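Local coordinates for protein pectate lyase (Paenibacillus sp. 0602, PDB 5GT5) that cleaves the polygalacturonate backbone of pectic polymers by beta-elimination, probably with calcium as cofactor and in an endo mode, at residues S159-K171 with G430-T444. The protein carries 1 engineered substitution. Numbering follows the deposited sequence.
Engineered in segment 159-171: Val168 (natural residue Gly).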
ATOM      1  N   SER A 159       2.511   7.632  -3.888  1.00  7.31           N
ATOM      2  CA  SER A 159       3.296   6.410  -3.695  1.00  5.98           C
ATOM      3  C   SER A 159       2.936   5.744  -2.362  1.00  5.68           C
ATOM      4  O   SER A 159       2.202   6.314  -1.526  1.00  7.96           O
ATOM      5  CB  SER A 159       4.790   6.732  -3.788  1.00  7.09           C
ATOM      6  OG  SER A 159       5.126   7.096  -5.139  1.00  7.80           O
ATOM      7  N   SER A 160       3.413   4.518  -2.165  1.00  6.38           N
ATOM      8  CA  SER A 160       3.056   3.711  -1.000  1.00  5.76           C
ATOM      9  C   SER A 160       4.220   2.838  -0.612  1.00  7.04           C
ATOM     10  O   SER A 160       4.619   1.982  -1.416  1.00  7.28           O
ATOM     11  CB  SER A 160       1.855   2.821  -1.348  1.00  9.87           C
ATOM     12  OG  SER A 160       1.448   2.017  -0.241  1.00  9.65           O
ATOM     13  N   GLY A 161       4.748   3.022   0.601  1.00  5.72           N
ATOM     14  CA  GLY A 161       5.866   2.218   1.075  1.00  6.22           C
ATOM     15  C   GLY A 161       7.195   2.723   0.563  1.00  7.21           C
ATOM     16  O   GLY A 161       7.649   2.338  -0.507  1.00  6.85           O
ATOM     17  N   VAL A 162       7.798   3.636   1.312  1.00  5.30           N
ATOM     18  CA  VAL A 162       9.076   4.227   0.970  1.00  4.14           C
ATOM     19  C   VAL A 162       9.911   4.256   2.232  1.00  6.19           C
ATOM     20  O   VAL A 162       9.486   4.836   3.229  1.00  6.67           O
ATOM     21  CB  VAL A 162       8.920   5.664   0.430  1.00  5.00           C
ATOM     22  CG1 VAL A 162      10.303   6.232   0.075  1.00  6.60           C
ATOM     23  CG2 VAL A 162       7.992   5.705  -0.807  1.00  7.13           C
ATOM     24  N   TRP A 163      11.104   3.666   2.172  1.00  5.73           N
ATOM     25  CA  TRP A 163      12.062   3.710   3.254  1.00  4.48           C
ATOM     26  C   TRP A 163      13.297   4.450   2.759  1.00  5.76           C
ATOM     27  O   TRP A 163      13.976   3.983   1.844  1.00  6.47           O
ATOM     28  CB  TRP A 163      12.433   2.273   3.672  1.00  7.22           C
ATOM     29  CG  TRP A 163      13.256   2.185   4.919  1.00  6.89           C
ATOM     30  CD1 TRP A 163      13.285   3.105   5.936  1.00  7.44           C
ATOM     31  CD2 TRP A 163      14.157   1.118   5.307  1.00  5.80           C
ATOM     32  NE1 TRP A 163      14.139   2.663   6.944  1.00  6.26           N
ATOM     33  CE2 TRP A 163      14.697   1.471   6.572  1.00  6.78           C
ATOM     34  CE3 TRP A 163      14.584  -0.074   4.696  1.00  7.35           C
ATOM     35  CZ2 TRP A 163      15.612   0.651   7.255  1.00  8.13           C
ATOM     36  CZ3 TRP A 163      15.477  -0.882   5.381  1.00  7.57           C
ATOM     37  CH2 TRP A 163      15.990  -0.522   6.633  1.00  7.12           C
ATOM     38  N   ILE A 164      13.597   5.587   3.379  1.00  5.48           N
ATOM     39  CA  ILE A 164      14.824   6.328   3.142  1.00  5.72           C
ATOM     40  C   ILE A 164      15.658   6.181   4.403  1.00  5.89           C
ATOM     41  O   ILE A 164      15.201   6.552   5.491  1.00  6.71           O
ATOM     42  CB  ILE A 164      14.525   7.792   2.863  1.00  5.89           C
ATOM     43  CG1 ILE A 164      13.770   7.904   1.527  1.00  7.18           C
ATOM     44  CG2 ILE A 164      15.844   8.600   2.784  1.00  7.40           C
ATOM     45  CD1 ILE A 164      12.970   9.199   1.354  1.00  8.11           C
ATOM     46  N   ASP A 165      16.873   5.629   4.289  1.00  5.38           N
ATOM     47  CA  ASP A 165      17.586   5.243   5.499  1.00  6.27           C
ATOM     48  C   ASP A 165      19.096   5.352   5.327  1.00  4.74           C
ATOM     49  O   ASP A 165      19.624   5.058   4.258  1.00  6.18           O
ATOM     50  CB  ASP A 165      17.171   3.810   5.910  1.00  7.15           C
ATOM     51  CG  ASP A 165      18.068   3.231   6.967  1.00  6.94           C
ATOM     52  OD1 ASP A 165      19.101   2.628   6.574  1.00  8.70           O
ATOM     53  OD2 ASP A 165      17.792   3.382   8.181  1.00  7.80           O
ATOM     54  N   HIS A 166      19.787   5.821   6.366  1.00  6.17           N
ATOM     55  CA  HIS A 166      21.239   6.030   6.272  1.00  5.74           C
ATOM     56  C   HIS A 166      21.628   6.910   5.084  1.00  6.65           C
ATOM     57  O   HIS A 166      22.624   6.686   4.388  1.00  6.32           O
ATOM     58  CB  HIS A 166      21.991   4.689   6.252  1.00  6.31           C
ATOM     59  CG  HIS A 166      22.142   4.067   7.607  1.00  5.82           C
ATOM     60  ND1 HIS A 166      21.268   3.119   8.093  1.00  6.74           N
ATOM     61  CD2 HIS A 166      23.065   4.284   8.573  1.00  7.31           C
ATOM     62  CE1 HIS A 166      21.660   2.760   9.312  1.00  7.66           C
ATOM     63  NE2 HIS A 166      22.724   3.471   9.636  1.00  7.27           N
ATOM     64  N   CYS A 167      20.855   7.964   4.887  1.00  6.23           N
ATOM     65  CA  CYS A 167      21.195   8.968   3.891  1.00  6.19           C
ATOM     66  C   CYS A 167      21.610  10.262   4.561  1.00  6.30           C
ATOM     67  O   CYS A 167      21.344  10.474   5.749  1.00  6.71           O
ATOM     68  CB  CYS A 167      20.013   9.233   2.945  1.00  4.99           C
ATOM     69  SG  CYS A 167      19.648   7.829   1.845  1.00  6.80           S
ATOM     70  N   VAL A 168      22.294  11.103   3.797  1.00  6.82           N
ATOM     71  CA  VAL A 168      22.725  12.428   4.241  1.00  5.17           C
ATOM     72  C   VAL A 168      22.271  13.473   3.240  1.00  6.63           C
ATOM     73  O   VAL A 168      22.417  13.267   2.029  1.00  8.07           O
ATOM     74  CB  VAL A 168      24.232  12.468   4.378  1.00  6.06           C
ATOM     75  CG1 VAL A 168      24.738  13.893   4.712  1.00  8.31           C
ATOM     76  CG2 VAL A 168      24.569  11.584   5.462  1.00  2.32           C
ATOM     77  N   PHE A 169      21.713  14.575   3.752  1.00  5.20           N
ATOM     78  CA  PHE A 169      21.201  15.658   2.918  1.00  4.73           C
ATOM     79  C   PHE A 169      21.852  16.951   3.354  1.00  8.70           C
ATOM     80  O   PHE A 169      21.934  17.230   4.549  1.00  8.15           O
ATOM     81  CB  PHE A 169      19.681  15.759   3.060  1.00  6.00           C
ATOM     82  CG  PHE A 169      18.949  14.508   2.670  1.00  5.71           C
ATOM     83  CD1 PHE A 169      18.808  13.453   3.571  1.00  5.60           C
ATOM     84  CD2 PHE A 169      18.434  14.377   1.390  1.00  5.31           C
ATOM     85  CE1 PHE A 169      18.119  12.311   3.220  1.00  5.45           C
ATOM     86  CE2 PHE A 169      17.748  13.224   1.019  1.00  7.45           C
ATOM     87  CZ  PHE A 169      17.591  12.189   1.929  1.00  6.96           C
ATOM     88  N   ASN A 170      22.307  17.722   2.368  1.00  5.84           N
ATOM     89  CA  ASN A 170      22.929  19.023   2.595  1.00  5.30           C
ATOM     90  C   ASN A 170      21.932  20.127   2.242  1.00  6.44           C
ATOM     91  O   ASN A 170      20.732  19.874   2.241  1.00  6.73           O
ATOM     92  CB  ASN A 170      24.215  19.111   1.766  1.00  7.50           C
ATOM     93  CG  ASN A 170      25.282  18.148   2.244  1.00  7.94           C
ATOM     94  OD1 ASN A 170      26.081  18.489   3.137  1.00 10.07           O
ATOM     95  ND2 ASN A 170      25.322  16.947   1.657  1.00  7.84           N
ATOM     96  N   LYS A 171      22.383  21.317   1.876  1.00  7.41           N
ATOM     97  CA  LYS A 171      21.447  22.401   1.581  1.00  6.66           C
ATOM     98  C   LYS A 171      20.655  22.111   0.316  1.00  5.99           C
ATOM     99  O   LYS A 171      21.180  21.571  -0.670  1.00  6.69           O
ATOM    100  CB  LYS A 171      22.217  23.714   1.375  1.00  9.32           C
ATOM    101  CG  LYS A 171      22.797  24.329   2.635  1.00 12.97           C
ATOM    102  CD  LYS A 171      21.891  25.373   3.190  1.00 14.30           C
ATOM    103  CE  LYS A 171      21.875  26.660   2.313  1.00  8.51           C
ATOM    104  NZ  LYS A 171      20.763  27.462   2.913  1.00  6.90           N
ATOM    105  N   GLY A 430      23.425   8.794   9.062  1.00  8.29           N
ATOM    106  CA  GLY A 430      23.963   9.308   7.819  1.00  7.88           C
ATOM    107  C   GLY A 430      24.520   8.231   6.893  1.00  7.81           C
ATOM    108  O   GLY A 430      24.663   7.070   7.267  1.00  9.70           O
ATOM    109  N   ALA A 431      24.862   8.700   5.705  1.00  6.56           N
ATOM    110  CA  ALA A 431      25.560   7.912   4.708  1.00  6.37           C
ATOM    111  C   ALA A 431      27.066   7.786   5.028  1.00  8.91           C
ATOM    112  O   ALA A 431      27.629   8.648   5.600  1.00  9.62           O
ATOM    113  CB  ALA A 431      25.345   8.536   3.331  1.00  9.55           C
ATOM    114  N   GLY A 432      27.617   6.680   4.569  1.00  7.23           N
ATOM    115  CA  GLY A 432      29.062   6.487   4.745  1.00  9.59           C
ATOM    116  C   GLY A 432      29.472   6.153   6.148  1.00 13.91           C
ATOM    117  O   GLY A 432      30.613   6.236   6.466  1.00 17.49           O
ATOM    118  N   LYS A 433      28.540   5.759   6.980  1.00 30.00           N
ATOM    119  CA  LYS A 433      28.756   5.615   8.393  1.00 30.00           C
ATOM    120  C   LYS A 433      28.849   4.121   8.747  1.00 30.00           C
ATOM    121  O   LYS A 433      29.675   3.739   9.535  1.00 30.00           O
ATOM    122  CB  LYS A 433      27.662   6.479   9.190  1.00 20.00           C
ATOM    123  CG  LYS A 433      28.033   7.996   9.312  1.00 20.00           C
ATOM    124  CD  LYS A 433      27.194   9.137   8.590  1.00 20.00           C
ATOM    125  CE  LYS A 433      27.032  10.605   9.230  1.00 20.00           C
ATOM    126  NZ  LYS A 433      26.353  11.994   8.771  1.00 20.00           N
ATOM    127  N   LEU A 434      28.040   3.284   8.125  1.00 30.00           N
ATOM    128  CA  LEU A 434      28.033   1.865   8.359  1.00 30.00           C
ATOM    129  C   LEU A 434      28.793   1.188   7.307  1.00 30.00           C
ATOM    130  O   LEU A 434      28.530   1.369   6.174  1.00 30.00           O
ATOM    131  CB  LEU A 434      26.652   1.273   8.279  1.00 20.00           C
ATOM    132  CG  LEU A 434      25.875   1.120   9.478  1.00 20.00           C
ATOM    133  CD1 LEU A 434      24.559   0.441   9.233  1.00 20.00           C
ATOM    134  CD2 LEU A 434      26.645   0.452  10.555  1.00 20.00           C
ATOM    135  N   SER A 435      29.714   0.364   7.733  1.00 28.68           N
ATOM    136  CA  SER A 435      30.535  -0.354   6.851  1.00 25.40           C
ATOM    137  C   SER A 435      30.237  -1.761   7.263  1.00 28.00           C
ATOM    138  O   SER A 435      30.581  -2.174   8.331  1.00 40.14           O
ATOM    139  CB  SER A 435      32.051   0.005   7.056  1.00 31.06           C
ATOM    140  OG  SER A 435      32.331   1.380   6.760  1.00 32.43           O
ATOM    141  N   TRP A 436      29.470  -2.424   6.465  1.00 16.74           N
ATOM    142  CA  TRP A 436      29.191  -3.848   6.555  1.00 13.09           C
ATOM    143  C   TRP A 436      29.121  -4.341   5.126  1.00 14.59           C
ATOM    144  O   TRP A 436      29.152  -3.537   4.186  1.00 14.53           O
ATOM    145  CB  TRP A 436      27.890  -4.140   7.319  1.00 13.00           C
ATOM    146  CG  TRP A 436      26.645  -3.356   6.898  1.00 15.78           C
ATOM    147  CD1 TRP A 436      26.476  -2.612   5.763  1.00 13.17           C
ATOM    148  CD2 TRP A 436      25.415  -3.266   7.625  1.00 11.13           C
ATOM    149  NE1 TRP A 436      25.210  -2.085   5.734  1.00 12.25           N
ATOM    150  CE2 TRP A 436      24.537  -2.464   6.873  1.00 11.10           C
ATOM    151  CE3 TRP A 436      24.961  -3.802   8.839  1.00 10.88           C
ATOM    152  CZ2 TRP A 436      23.244  -2.168   7.299  1.00 10.32           C
ATOM    153  CZ3 TRP A 436      23.685  -3.525   9.255  1.00 12.64           C
ATOM    154  CH2 TRP A 436      22.836  -2.710   8.500  1.00 10.91           C
ATOM    155  N   SER A 437      29.039  -5.651   4.946  1.00 14.12           N
ATOM    156  CA  SER A 437      29.012  -6.185   3.590  1.00 12.51           C
ATOM    157  C   SER A 437      27.792  -5.629   2.866  1.00 13.63           C
ATOM    158  O   SER A 437      26.727  -5.444   3.475  1.00 13.35           O
ATOM    159  CB  SER A 437      29.044  -7.726   3.570  1.00 13.66           C
ATOM    160  OG  SER A 437      27.980  -8.281   4.303  1.00 17.42           O
ATOM    161  N   LYS A 438      27.949  -5.320   1.580  1.00 15.66           N
ATOM    162  CA  LYS A 438      26.943  -4.485   0.916  1.00 16.58           C
ATOM    163  C   LYS A 438      25.577  -5.152   0.790  1.00 16.57           C
ATOM    164  O   LYS A 438      24.567  -4.453   0.625  1.00 17.77           O
ATOM    165  CB  LYS A 438      27.447  -3.953  -0.429  1.00 14.25           C
ATOM    166  CG  LYS A 438      27.645  -5.020  -1.488  1.00 13.19           C
ATOM    167  CD  LYS A 438      28.161  -4.399  -2.754  1.00 18.63           C
ATOM    168  CE  LYS A 438      28.355  -5.445  -3.847  1.00 22.02           C
ATOM    169  NZ  LYS A 438      28.920  -4.807  -5.082  1.00 14.79           N
ATOM    170  N   ASP A 439      25.515  -6.481   0.906  1.00 15.35           N
ATOM    171  CA  ASP A 439      24.218  -7.171   0.873  1.00 11.95           C
ATOM    172  C   ASP A 439      23.312  -6.701   2.028  1.00 13.74           C
ATOM    173  O   ASP A 439      22.087  -6.810   1.950  1.00 13.18           O
ATOM    174  CB  ASP A 439      24.404  -8.686   0.920  1.00 16.79           C
ATOM    175  CG  ASP A 439      25.072  -9.128   2.189  1.00 16.72           C
ATOM    176  OD1 ASP A 439      26.214  -8.684   2.416  1.00 20.87           O
ATOM    177  OD2 ASP A 439      24.464  -9.908   2.956  1.00 30.50           O
ATOM    178  N   ASN A 440      23.910  -6.166   3.094  1.00 10.79           N
ATOM    179  CA  ASN A 440      23.114  -5.710   4.204  1.00  9.14           C
ATOM    180  C   ASN A 440      22.234  -4.522   3.876  1.00  8.20           C
ATOM    181  O   ASN A 440      21.240  -4.290   4.572  1.00  9.53           O
ATOM    182  CB  ASN A 440      24.015  -5.383   5.374  1.00 10.39           C
ATOM    183  CG  ASN A 440      24.557  -6.622   6.021  1.00 15.28           C
ATOM    184  OD1 ASN A 440      23.812  -7.353   6.676  1.00 16.44           O
ATOM    185  ND2 ASN A 440      25.870  -6.863   5.858  1.00 14.93           N
ATOM    186  N   TRP A 441      22.612  -3.778   2.844  1.00  9.58           N
ATOM    187  CA  TRP A 441      21.812  -2.640   2.403  1.00  9.49           C
ATOM    188  C   TRP A 441      20.498  -3.056   1.748  1.00  9.99           C
ATOM    189  O   TRP A 441      19.564  -2.250   1.661  1.00 11.25           O
ATOM    190  CB  TRP A 441      22.614  -1.710   1.480  1.00 10.58           C
ATOM    191  CG  TRP A 441      23.696  -0.981   2.206  1.00  8.87           C
ATOM    192  CD1 TRP A 441      25.041  -1.093   1.994  1.00  8.10           C
ATOM    193  CD2 TRP A 441      23.541  -0.058   3.302  1.00  7.90           C
ATOM    194  NE1 TRP A 441      25.730  -0.305   2.872  1.00  8.82           N
ATOM    195  CE2 TRP A 441      24.839   0.351   3.682  1.00  9.26           C
ATOM    196  CE3 TRP A 441      22.429   0.472   3.992  1.00  7.87           C
ATOM    197  CZ2 TRP A 441      25.072   1.261   4.715  1.00  7.88           C
ATOM    198  CZ3 TRP A 441      22.658   1.377   5.029  1.00  6.82           C
ATOM    199  CH2 TRP A 441      23.973   1.758   5.389  1.00  7.35           C
ATOM    200  N   LEU A 442      20.390  -4.318   1.345  1.00 10.08           N
ATOM    201  CA  LEU A 442      19.163  -4.830   0.743  1.00  8.32           C
ATOM    202  C   LEU A 442      18.188  -5.395   1.764  1.00  8.11           C
ATOM    203  O   LEU A 442      17.027  -5.611   1.448  1.00 10.09           O
ATOM    204  CB  LEU A 442      19.509  -5.935  -0.269  1.00 10.81           C
ATOM    205  CG  LEU A 442      20.471  -5.567  -1.397  1.00 11.39           C
ATOM    206  CD1 LEU A 442      20.553  -6.733  -2.412  1.00 13.56           C
ATOM    207  CD2 LEU A 442      20.089  -4.282  -2.090  1.00 14.93           C
ATOM    208  N   LYS A 443      18.669  -5.672   2.965  1.00 11.01           N
ATOM    209  CA  LYS A 443      17.830  -6.280   4.011  1.00 10.59           C
ATOM    210  C   LYS A 443      16.970  -5.261   4.737  1.00  9.99           C
ATOM    211  O   LYS A 443      17.292  -4.059   4.769  1.00 11.62           O
ATOM    212  CB  LYS A 443      18.738  -6.961   5.034  1.00  9.81           C
ATOM    213  CG  LYS A 443      19.681  -8.029   4.438  1.00 14.01           C
ATOM    214  CD  LYS A 443      20.586  -8.569   5.556  1.00 16.34           C
ATOM    215  CE  LYS A 443      21.620  -9.532   5.042  1.00 23.54           C
ATOM    216  NZ  LYS A 443      22.640  -9.806   6.113  1.00 20.95           N
ATOM    217  N   THR A 444      15.908  -5.738   5.366  1.00  9.71           N
ATOM    218  CA  THR A 444      15.060  -4.858   6.171  1.00  7.66           C
ATOM    219  C   THR A 444      15.035  -5.253   7.639  1.00 12.28           C
ATOM    220  O   THR A 444      14.441  -4.547   8.457  1.00 10.52           O
ATOM    221  CB  THR A 444      13.631  -4.792   5.646  1.00 10.00           C
ATOM    222  OG1 THR A 444      13.051  -6.103   5.670  1.00 12.25           O
ATOM    223  CG2 THR A 444      13.622  -4.243   4.230  1.00 12.21           C
TER
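His166 swings its ring beside its own backbone N (chi1 -79°), and Trp441 does the same (chi1 -69°), which brings the two rings together. The outer rim of the Trp441 indole points at the imidazole face in an offset edge-to-face pair. The planes stand at 71° and the centroids lie 5.3 Å apart. Trp441 CZ3 also packs on His166 CB at 3.6 Å. On the far corner of the imidazole, Leu434 CD1 lies obliquely 3.6 Å from His166 NE2. At the ring edge, His166 CD2 faces Gly430 O at 3.5 Å. Asp165 fixes the turn of this ring. His166 ND1 donates to Asp165 OD1 over 2.7 Å, in the ring plane, on the syn side but tilted well out of the carboxylate plane. The same carboxylate pairs with Arg128 and hydrogen-bonds to Ser189 OG. Replacing His166 by alanine is likely to leave the Trp441 edge without its aromatic partner and Asp165 OD1 without one of its donors.

Further along, the backbones come close without a hydrogen bond between them. Gly430 CA points one of its hydrogens almost straight at Cys167 O, 3.5 Å away. Val168, an engineered residue replacing glycine, presses CG2 toward Gly430 and Ala431. Val168 CG2 lies 3.8 Å from Ala431 CB. Its still closer approach to Ala431 N is doubtful. At the other end, Trp163 brings its indole edge to Lys443 O, with CZ3 at 3.7 Å, while its NE1 hydrogen-bonds to Ser189 OG.

The contact packs the C-terminal tail against the end of strand 160-165, the link at 166-167 and Val168 in the parallel beta-helix of polysaccharide lyase family 1. It lies away from the probable calcium site and catalytic arginine. No hydrogen bond crosses it. Polar pairing stays among His166, Asp165, Arg128 and Ser189, while the tail meets 159-171 through carbon atoms, ring edges and C-H groups facing carbonyl oxygens.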